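Local coordinates for nonsense-mediated mRNA decay protein 2 (Saccharomyces cerevisiae, PDB 4LUN) that takes part in the nonsense-mediated decay of mRNAs carrying premature stop codons, the N-terminal MIF4G domain being the part described here, at residues 38-43 with 57-62; 46-51 with 95-100; 51-56 with 89-94. One frame throughout, in Å; residues are numbered along the deposited sequence.

Interaction 1: residues 38-43 with 57-62; sequences TGFIKK and LKDLSE
The Phe40 ring and the Asp59 carboxylate are the two flat groups that meet here, and they do not stack: their planes stand 69° apart. The two side chains lie alongside one another, pointing opposite ways, so that ring atom CD1 of Phe40 rests against the methylene CB of Asp59 at 3.6 Å while the carboxylate is carried away from the ring, toward Lys43. Leu60 adds its branch point, with CG 4.3 Å from Phe40 CZ. Both partners approach the ring obliquely. Phe40 reaches them with CG anti to the backbone N (chi1 -177°).

Polar and apolar halves are thus divided within one aspartate, its methylene touching the phenylalanine ring at CD1 and CE1 and its carboxylate serving Lys43. The lysine, bent at its third torsion, reaches across and makes a salt bridge from NZ to Asp59 OD2. The modelled separation of 2.4 Å is very short, and its exact value is doubtful. The other oxygen, OD1, makes a second salt bridge with Arg36; two cations thus flank the buried carboxylate and would be expected to favour its charged form.

Helices 34-44 and 52-60 run antiparallel where they touch, and within these segments Phe40 and Asp59 have the nearest CA atoms. Beyond them, Phe40 continues onto Ile72 of helix 69-81, and Leu60 onto Leu100 and Phe104 of helix 87-104.

Interaction 2: residues 46-51 with 95-100; sequences KGFVKG and EIISGL
Phe48 pushes its aromatic ring from the connection between helices 34-44 and 52-60 against Ile96 and Ile97, two consecutive residues of helix 87-104. The Phe48 contact itself is wholly apolar. Polar links to the same helix come from Lys50, whose N is bonded to Asp89 OD1 and whose NZ makes a salt bridge with Asp88.

The ring meets the two isoleucines with different atoms. CD1 of Phe48 touches the terminal methyl CD1 of Ile96 at 3.8 Å, and the neighbouring CE1 lies 4.1 Å from the branch methyl CG2 of Ile96. On the same side of the ring plane, CE2 of Phe48 meets CD1 of Ile97 at 4.0 Å. Both isoleucines approach obliquely to the ring plane.

Conformations explain the difference. Phe48 holds its CG anti to the carbonyl carbon (chi1 -60°), which carries the ring toward helix 87-104. The first torsions of the isoleucines agree, and in Ile96 this torsion sets the branch methyl toward the ring, from a residue whose CB already points toward the loop; the extended second torsion (chi2 162°) then brings in the end methyl. Ile97 folds back at the same bond (chi2 -57°). Its CB is not aimed at the loop, yet the fold brings the end methyl to the ring, the two side chains set roughly perpendicular.

Just before Phe48, Gly47 leaves helical geometry with a positive phi, at which a CB would jam against the preceding carbonyl oxygen. Val76, Cys79 and Leu80 of helix 69-81 also touch the Phe48 side chain, as does Ala93 of helix 87-104. The contact packs the inter-helix loop into the core of the helical, HEAT-repeat MIF4G domain.

Interaction 3: residues 51-56 with 89-94; sequences GSESSL and DVIAAV
Glu53 and Ala92 bring helices 52-60 and 87-104 of the HEAT-repeat-like MIF4G domain together, their CA atoms only 5.4 Å apart. The two short segments run in broadly the same sense, and the small Ala92 side chain probably permits this approach. The pair is a worked instance of a small residue placed where two helices come close.

The tight part is aliphatic. Glu53 lays its CG on the Ala92 methyl, CG to CB 3.7 Å, and the same CG lies 3.8 Å from Ala92 CA. Both CB atoms point toward the opposite segment. The first torsion of Glu53 is far from staggered, nearly eclipsed at 8°, and the chain bends again at chi2; together these lay CG over Ala92 and the carboxylate alongside the facing helix.

The looser part lies toward Ile91, where both Glu53 and Ile91 are partly exposed and no hydrogen bond or salt bridge joins the segments. Ala92, by contrast, is buried. An alanine in place of Glu53 would remove the CG and carboxylate that lie against the facing helix, and would probably leave the Ala92 methyl less well covered and a gap between the helices.

Ser52, one residue earlier, is buried, its OG bonded to Val49 O. At the outer margin of the contact the carboxylate makes its last approach, with Glu53 OE2 lying 4.3 Å from the branch methyl CG2 of Ile91.

How the interactions relate
The three contacts join helices 34-44, 52-60 and 87-104 and the loop 46-51. Interactions 1 and 3 share helix 52-60, their centres about 12 Å apart, and Phe40 CE1 meets Leu56 CD2 at 3.4 Å between them. Interactions 2 and 3 share helix 87-104 and Gly51, with centres about 3 Å apart; a probable hydrogen bond from Lys50 N to Asp89 OD1, 3.1 Å, ties the loop to that helix. Interaction 1 meets interaction 2 through Leu60 CD2 and Leu100 CD2, 3.6 Å apart, across about 11 Å between centres. Helix 52-60 is therefore flanked by helices 34-44 and 87-104, while the connecting loop closes against the latter.

Interaction 1: residues 38-43 with 57-62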
# COMPACT_ATOMS: atom_id res chain seq x y z
N THR A 38 25.28 16.71 -8.52
CA THR A 38 25.51 15.28 -8.67
C THR A 38 25.74 14.64 -7.31
O THR A 38 25.43 13.47 -7.11
CB THR A 38 26.69 14.97 -9.61
OG1 THR A 38 27.86 15.65 -9.15
CG2 THR A 38 26.38 15.40 -11.02
N GLY A 39 26.30 15.41 -6.37
CA GLY A 39 26.51 14.92 -5.02
C GLY A 39 25.18 14.68 -4.33
O GLY A 39 25.06 13.78 -3.49
N PHE A 40 24.18 15.47 -4.69
CA PHE A 40 22.83 15.27 -4.16
C PHE A 40 22.21 13.97 -4.69
O PHE A 40 21.63 13.20 -3.93
CB PHE A 40 21.93 16.47 -4.48
CG PHE A 40 20.54 16.36 -3.91
CD1 PHE A 40 20.32 16.56 -2.56
CD2 PHE A 40 19.46 16.06 -4.72
CE1 PHE A 40 19.05 16.46 -2.03
CE2 PHE A 40 18.18 15.96 -4.19
CZ PHE A 40 17.98 16.15 -2.84
N ILE A 41 22.33 13.73 -6.00
CA ILE A 41 21.81 12.51 -6.61
C ILE A 41 22.44 11.26 -6.00
O ILE A 41 21.75 10.27 -5.73
CB ILE A 41 22.06 12.48 -8.14
CG1 ILE A 41 21.33 13.63 -8.82
CG2 ILE A 41 21.60 11.16 -8.74
CD1 ILE A 41 19.85 13.62 -8.61
N LYS A 42 23.75 11.31 -5.78
CA LYS A 42 24.47 10.20 -5.16
C LYS A 42 23.96 9.92 -3.76
O LYS A 42 23.87 8.77 -3.34
CB LYS A 42 25.97 10.47 -5.13
CG LYS A 42 26.70 10.04 -6.39
CD LYS A 42 28.20 10.15 -6.21
CE LYS A 42 28.74 11.45 -6.77
NZ LYS A 42 30.18 11.65 -6.42
N LYS A 43 23.64 10.98 -3.02
CA LYS A 43 23.10 10.82 -1.68
C LYS A 43 21.71 10.18 -1.72
O LYS A 43 21.40 9.29 -0.91
CB LYS A 43 23.08 12.17 -0.95
CG LYS A 43 23.35 12.06 0.54
CD LYS A 43 23.42 13.43 1.19
CE LYS A 43 24.74 14.13 0.89
NZ LYS A 43 24.59 15.61 0.92
N LEU A 57 18.30 17.30 3.65
CA LEU A 57 17.54 18.52 3.88
C LEU A 57 18.45 19.74 3.85
O LEU A 57 18.03 20.82 3.45
CB LEU A 57 16.76 18.45 5.19
CG LEU A 57 15.53 17.54 5.20
CD1 LEU A 57 14.79 17.63 6.53
CD2 LEU A 57 14.60 17.89 4.04
N LYS A 58 19.70 19.56 4.29
CA LYS A 58 20.69 20.63 4.26
C LYS A 58 20.98 21.03 2.82
O LYS A 58 21.04 22.22 2.50
CB LYS A 58 21.97 20.20 4.96
CG LYS A 58 22.94 21.33 5.26
CD LYS A 58 24.15 20.83 6.04
CE LYS A 58 24.93 19.80 5.23
NZ LYS A 58 25.03 18.48 5.91
N ASP A 59 21.16 20.04 1.95
CA ASP A 59 21.39 20.28 0.53
C ASP A 59 20.23 21.02 -0.12
O ASP A 59 20.43 21.91 -0.94
CB ASP A 59 21.60 18.96 -0.22
CG ASP A 59 22.90 18.27 0.16
OD1 ASP A 59 23.98 18.79 -0.20
OD2 ASP A 59 22.84 17.19 0.79
N LEU A 60 19.01 20.65 0.25
CA LEU A 60 17.82 21.33 -0.27
C LEU A 60 17.79 22.79 0.14
O LEU A 60 17.18 23.62 -0.54
CB LEU A 60 16.55 20.61 0.18
CG LEU A 60 16.24 19.38 -0.67
CD1 LEU A 60 15.20 18.49 0.00
CD2 LEU A 60 15.76 19.84 -2.04
N SER A 61 18.44 23.11 1.25
CA SER A 61 18.49 24.49 1.71
C SER A 61 19.75 25.20 1.25
O SER A 61 19.93 26.39 1.51
CB SER A 61 18.37 24.57 3.24
OG SER A 61 19.59 24.23 3.87
N GLU A 62 20.63 24.48 0.55
CA GLU A 62 21.89 25.06 0.09
C GLU A 62 22.09 24.95 -1.42
O GLU A 62 22.68 25.83 -2.04
CB GLU A 62 23.08 24.40 0.81
CG GLU A 62 23.20 24.79 2.28
CD GLU A 62 24.28 24.00 3.00
OE1 GLU A 62 24.91 23.13 2.37
OE2 GLU A 62 24.50 24.26 4.20

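Interaction 2: residues 46-51 with 95-100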
# COMPACT_ATOMS: atom_id res chain seq x y z
N LYS A 46 21.68 6.33 -2.32
CA LYS A 46 22.06 5.40 -1.26
C LYS A 46 20.80 4.87 -0.57
O LYS A 46 20.86 3.90 0.20
CB LYS A 46 23.02 6.05 -0.26
CG LYS A 46 22.36 6.62 0.97
CD LYS A 46 23.26 6.42 2.18
CE LYS A 46 22.54 6.79 3.47
NZ LYS A 46 23.06 6.00 4.62
N GLY A 47 19.66 5.49 -0.86
CA GLY A 47 18.38 5.00 -0.38
C GLY A 47 17.82 5.79 0.78
O GLY A 47 18.54 6.51 1.48
N PHE A 48 16.51 5.66 0.99
CA PHE A 48 15.85 6.37 2.08
C PHE A 48 15.90 5.49 3.33
O PHE A 48 15.07 4.60 3.51
CB PHE A 48 14.42 6.75 1.70
CG PHE A 48 14.32 7.65 0.49
CD1 PHE A 48 15.43 8.38 0.06
CD2 PHE A 48 13.14 7.76 -0.22
CE1 PHE A 48 15.35 9.20 -1.06
CE2 PHE A 48 13.05 8.59 -1.34
CZ PHE A 48 14.16 9.31 -1.76
N VAL A 49 16.90 5.73 4.17
CA VAL A 49 17.05 5.02 5.43
C VAL A 49 17.17 6.02 6.57
O VAL A 49 17.34 7.22 6.33
CB VAL A 49 18.29 4.10 5.44
CG1 VAL A 49 18.22 3.07 4.32
CG2 VAL A 49 19.56 4.92 5.35
N LYS A 50 17.07 5.53 7.79
CA LYS A 50 17.07 6.38 8.98
C LYS A 50 18.32 7.25 9.06
O LYS A 50 19.43 6.77 8.84
CB LYS A 50 16.94 5.52 10.24
CG LYS A 50 16.21 6.21 11.38
CD LYS A 50 17.13 6.50 12.54
CE LYS A 50 16.34 7.00 13.74
NZ LYS A 50 15.38 5.97 14.22
N GLY A 51 18.12 8.53 9.36
CA GLY A 51 19.22 9.47 9.54
C GLY A 51 19.64 10.19 8.27
O GLY A 51 20.18 11.30 8.34
N GLU A 95 10.06 12.50 5.35
CA GLU A 95 10.69 13.80 5.57
C GLU A 95 11.41 14.31 4.33
O GLU A 95 11.34 15.49 3.99
CB GLU A 95 11.67 13.74 6.74
CG GLU A 95 11.02 13.53 8.10
CD GLU A 95 10.47 14.81 8.71
OE1 GLU A 95 10.66 15.90 8.12
OE2 GLU A 95 9.87 14.72 9.79
N ILE A 96 12.11 13.41 3.65
CA ILE A 96 12.82 13.74 2.42
C ILE A 96 11.88 14.14 1.28
O ILE A 96 12.10 15.14 0.61
CB ILE A 96 13.70 12.55 1.98
CG1 ILE A 96 14.79 12.30 3.02
CG2 ILE A 96 14.30 12.81 0.60
CD1 ILE A 96 15.42 10.92 2.91
N ILE A 97 10.82 13.36 1.07
CA ILE A 97 9.86 13.69 0.03
C ILE A 97 9.14 15.00 0.35
O ILE A 97 8.89 15.80 -0.54
CB ILE A 97 8.83 12.57 -0.21
CG1 ILE A 97 9.54 11.29 -0.67
CG2 ILE A 97 7.79 12.98 -1.25
CD1 ILE A 97 10.35 11.48 -1.92
N SER A 98 8.83 15.23 1.63
CA SER A 98 8.19 16.47 2.05
C SER A 98 9.07 17.68 1.74
O SER A 98 8.57 18.70 1.28
CB SER A 98 7.83 16.45 3.53
OG SER A 98 6.81 15.50 3.79
N GLY A 99 10.37 17.55 2.00
CA GLY A 99 11.32 18.61 1.70
C GLY A 99 11.36 18.94 0.22
O GLY A 99 11.32 20.10 -0.18
N LEU A 100 11.43 17.89 -0.60
CA LEU A 100 11.47 18.07 -2.04
C LEU A 100 10.17 18.68 -2.54
O LEU A 100 10.18 19.54 -3.41
CB LEU A 100 11.74 16.73 -2.73
CG LEU A 100 13.21 16.32 -2.71
CD1 LEU A 100 13.34 14.84 -3.00
CD2 LEU A 100 13.99 17.14 -3.73

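Interaction 3: residues 51-56 with 89-94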
# COMPACT_ATOMS: atom_id res chain seq x y z
N GLY A 51 18.12 8.53 9.36
CA GLY A 51 19.22 9.47 9.54
C GLY A 51 19.64 10.19 8.27
O GLY A 51 20.18 11.30 8.34
N SER A 52 19.40 9.57 7.12
CA SER A 52 19.81 10.15 5.83
C SER A 52 19.03 11.42 5.50
O SER A 52 19.44 12.19 4.63
CB SER A 52 19.64 9.12 4.71
OG SER A 52 18.28 8.87 4.42
N GLU A 53 17.92 11.64 6.20
CA GLU A 53 17.04 12.77 5.96
C GLU A 53 17.69 14.13 6.20
O GLU A 53 17.58 15.04 5.37
CB GLU A 53 15.78 12.63 6.82
CG GLU A 53 15.86 11.49 7.83
CD GLU A 53 15.18 11.81 9.14
OE1 GLU A 53 15.23 12.99 9.56
OE2 GLU A 53 14.59 10.89 9.75
N SER A 54 18.37 14.28 7.33
CA SER A 54 18.91 15.57 7.74
C SER A 54 19.98 16.12 6.80
O SER A 54 20.00 17.32 6.50
CB SER A 54 19.45 15.51 9.17
OG SER A 54 18.74 16.39 10.03
N SER A 55 20.85 15.25 6.32
CA SER A 55 21.91 15.65 5.40
C SER A 55 21.32 16.13 4.08
O SER A 55 21.75 17.15 3.53
CB SER A 55 22.89 14.50 5.16
OG SER A 55 23.75 14.78 4.07
N LEU A 56 20.33 15.40 3.58
CA LEU A 56 19.66 15.76 2.33
C LEU A 56 18.87 17.06 2.47
O LEU A 56 18.77 17.84 1.52
CB LEU A 56 18.73 14.63 1.88
CG LEU A 56 19.41 13.40 1.28
CD1 LEU A 56 18.53 12.16 1.44
CD2 LEU A 56 19.73 13.64 -0.18
N ASP A 89 12.86 3.80 8.32
CA ASP A 89 13.20 4.14 6.95
C ASP A 89 12.04 4.84 6.24
O ASP A 89 12.24 5.78 5.48
CB ASP A 89 13.62 2.88 6.18
CG ASP A 89 14.96 2.34 6.65
OD1 ASP A 89 15.47 2.82 7.68
OD2 ASP A 89 15.49 1.43 5.98
N VAL A 90 10.82 4.38 6.51
CA VAL A 90 9.62 5.04 5.99
C VAL A 90 9.53 6.51 6.46
O VAL A 90 9.24 7.40 5.66
CB VAL A 90 8.34 4.25 6.37
CG1 VAL A 90 7.09 5.00 5.98
CG2 VAL A 90 8.35 2.87 5.70
N ILE A 91 9.80 6.75 7.74
CA ILE A 91 9.77 8.12 8.26
C ILE A 91 10.79 9.02 7.55
O ILE A 91 10.48 10.17 7.21
CB ILE A 91 10.01 8.16 9.78
CG1 ILE A 91 8.71 7.86 10.51
CG2 ILE A 91 10.53 9.52 10.23
CD1 ILE A 91 8.88 6.89 11.65
N ALA A 92 11.99 8.49 7.35
CA ALA A 92 13.03 9.22 6.63
C ALA A 92 12.55 9.57 5.22
O ALA A 92 12.73 10.70 4.77
CB ALA A 92 14.30 8.39 6.57
N ALA A 93 11.93 8.61 4.54
CA ALA A 93 11.42 8.85 3.20
C ALA A 93 10.37 9.95 3.21
O ALA A 93 10.33 10.80 2.31
CB ALA A 93 10.85 7.57 2.61
N VAL A 94 9.50 9.94 4.22
CA VAL A 94 8.46 10.96 4.33
C VAL A 94 9.05 12.37 4.49
O VAL A 94 8.60 13.31 3.85
CB VAL A 94 7.49 10.66 5.49
CG1 VAL A 94 6.58 11.86 5.74
CG2 VAL A 94 6.68 9.40 5.21